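Local coordinates for DNA helicase uvsW (Enterobacteria phage T4, PDB 1RIF), which uses ATP hydrolysis to unwind duplex DNA in the 3'-5' direction and drives branch migration of Holliday junctions in recombination-dependent repair, at residues A[214-219]-A[242-247]. The protein carries 1 engineered substitution. Residues are numbered along the deposited sequence; the frame is centred on the assembly and turned at random.
Sequences TVVKQP and ISSIIS
Val215 and Val216 meet Ile245 and Ser244 where two short helices of the RecA-like, P-loop helicase domain meet. Helix 212-215 follows strand 207-210 of the parallel sheet, and helix 239-245 follows strand 226-232, whose last residue, Asp232, opens the predicted DEAH box. The contact itself lies away from the predicted ATP site. Val215 and Ile245 cross at about a right angle. With chi1 at 165°, Val215 CG1 points opposite the backbone N, and this methyl touches the ends of both branches of Ile245. It lies 4.1 Å from Ile245 CD1 and 4.2 Å from Ile245 CG2. Ile245 CG2 also lies against the backbone of Val216, 4.2 Å from Val216 CA. Phe223 touches both Val215 and Ile245, and Met275 of helix 269-276 adds to the packing on Ile245. A type I turn runs from Val215 to Gln218, with Gln218 N bonded to Val215 O at 3.1 Å. No hydrogen bond joins the two segments. At the more exposed edge, the Ser244 hydroxyl only touches a methyl group, with OG 3.6 Å from Val216 CG1.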
loop_
_atom_site.group_PDB
_atom_site.type_symbol
_atom_site.label_atom_id
_atom_site.label_comp_id
_atom_site.label_asym_id
_atom_site.label_seq_id
_atom_site.Cartn_x
_atom_site.Cartn_y
_atom_site.Cartn_z
ATOM N N THR A 214 11.326 -5.447 10.615
ATOM C CA THR A 214 10.751 -5.172 11.924
ATOM C C THR A 214 9.252 -5.398 11.840
ATOM O O THR A 214 8.675 -6.140 12.628
ATOM C CB THR A 214 10.990 -3.718 12.351
ATOM O OG1 THR A 214 12.378 -3.536 12.652
ATOM C CG2 THR A 214 10.149 -3.374 13.576
ATOM N N VAL A 215 8.642 -4.740 10.861
ATOM C CA VAL A 215 7.211 -4.800 10.622
ATOM C C VAL A 215 6.631 -6.212 10.510
ATOM O O VAL A 215 5.582 -6.502 11.084
ATOM C CB VAL A 215 6.870 -3.977 9.354
ATOM C CG1 VAL A 215 5.479 -4.300 8.859
ATOM C CG2 VAL A 215 6.992 -2.496 9.670
ATOM N N VAL A 216 7.309 -7.087 9.777
ATOM C CA VAL A 216 6.837 -8.456 9.598
ATOM C C VAL A 216 6.724 -9.241 10.918
ATOM O O VAL A 216 5.948 -10.195 11.012
ATOM C CB VAL A 216 7.764 -9.222 8.611
ATOM C CG1 VAL A 216 7.477 -10.708 8.665
ATOM C CG2 VAL A 216 7.544 -8.716 7.188
ATOM N N LYS A 217 7.481 -8.829 11.932
ATOM C CA LYS A 217 7.470 -9.490 13.241
ATOM C C LYS A 217 6.412 -8.949 14.196
ATOM O O LYS A 217 6.486 -9.176 15.396
ATOM C CB LYS A 217 8.835 -9.357 13.917
ATOM C CG LYS A 217 9.972 -9.907 13.085
ATOM C CD LYS A 217 11.292 -9.874 13.827
ATOM C CE LYS A 217 11.723 -8.461 14.157
ATOM N NZ LYS A 217 13.179 -8.425 14.506
ATOM N N GLN A 218 5.431 -8.229 13.667
ATOM C CA GLN A 218 4.383 -7.661 14.501
ATOM C C GLN A 218 3.122 -8.512 14.438
ATOM O O GLN A 218 2.835 -9.138 13.418
ATOM C CB GLN A 218 4.067 -6.235 14.040
ATOM C CG GLN A 218 4.363 -5.166 15.079
ATOM C CD GLN A 218 5.836 -5.051 15.426
ATOM O OE1 GLN A 218 6.197 -4.441 16.427
ATOM N NE2 GLN A 218 6.692 -5.630 14.594
ATOM N N PRO A 219 2.359 -8.565 15.541
ATOM C CA PRO A 219 1.131 -9.366 15.524
ATOM C C PRO A 219 0.144 -8.889 14.463
ATOM O O PRO A 219 0.056 -7.699 14.181
ATOM C CB PRO A 219 0.588 -9.219 16.951
ATOM C CG PRO A 219 1.298 -8.004 17.504
ATOM C CD PRO A 219 2.662 -8.088 16.901
ATOM N N ILE A 242 4.862 -9.135 1.950
ATOM C CA ILE A 242 3.535 -8.683 1.556
ATOM C C ILE A 242 2.456 -9.636 2.029
ATOM O O ILE A 242 1.546 -9.239 2.755
ATOM C CB ILE A 242 3.433 -8.538 0.017
ATOM C CG1 ILE A 242 4.375 -7.422 -0.459
ATOM C CG2 ILE A 242 1.987 -8.271 -0.389
ATOM C CD1 ILE A 242 4.487 -7.297 -1.968
ATOM N N SER A 243 2.552 -10.899 1.629
ATOM C CA SER A 243 1.538 -11.857 2.031
ATOM C C SER A 243 1.514 -12.044 3.541
ATOM O O SER A 243 0.521 -12.507 4.101
ATOM C CB SER A 243 1.742 -13.204 1.312
ATOM O OG SER A 243 3.048 -13.707 1.481
ATOM N N SER A 244 2.597 -11.647 4.204
ATOM C CA SER A 244 2.701 -11.774 5.654
ATOM C C SER A 244 1.896 -10.734 6.454
ATOM O O SER A 244 1.374 -11.052 7.521
ATOM C CB SER A 244 4.173 -11.715 6.069
ATOM O OG SER A 244 4.323 -12.011 7.439
ATOM N N ILE A 245 1.780 -9.508 5.944
ATOM C CA ILE A 245 1.051 -8.456 6.662
ATOM C C ILE A 245 -0.198 -7.913 5.974
ATOM O O ILE A 245 -0.937 -7.135 6.577
ATOM C CB ILE A 245 1.943 -7.210 6.938
ATOM C CG1 ILE A 245 2.266 -6.498 5.621
ATOM C CG2 ILE A 245 3.227 -7.616 7.648
ATOM C CD1 ILE A 245 2.822 -5.084 5.790
ATOM N N ILE A 246 -0.439 -8.305 4.728
ATOM C CA ILE A 246 -1.582 -7.791 3.982
ATOM C C ILE A 246 -2.952 -7.965 4.652
ATOM O O ILE A 246 -3.756 -7.032 4.672
ATOM C CB ILE A 246 -1.612 -8.389 2.551
ATOM C CG1 ILE A 246 -2.651 -7.650 1.701
ATOM C CG2 ILE A 246 -1.882 -9.894 2.616
ATOM C CD1 ILE A 246 -2.575 -7.968 0.209
ATOM N N SER A 247 -3.217 -9.141 5.208
ATOM C CA SER A 247 -4.492 -9.396 5.869
ATOM C C SER A 247 -4.638 -8.585 7.153
ATOM O O SER A 247 -5.751 -8.248 7.557
ATOM C CB SER A 247 -4.634 -10.885 6.192
ATOM O OG SER A 247 -4.672 -11.660 5.010
#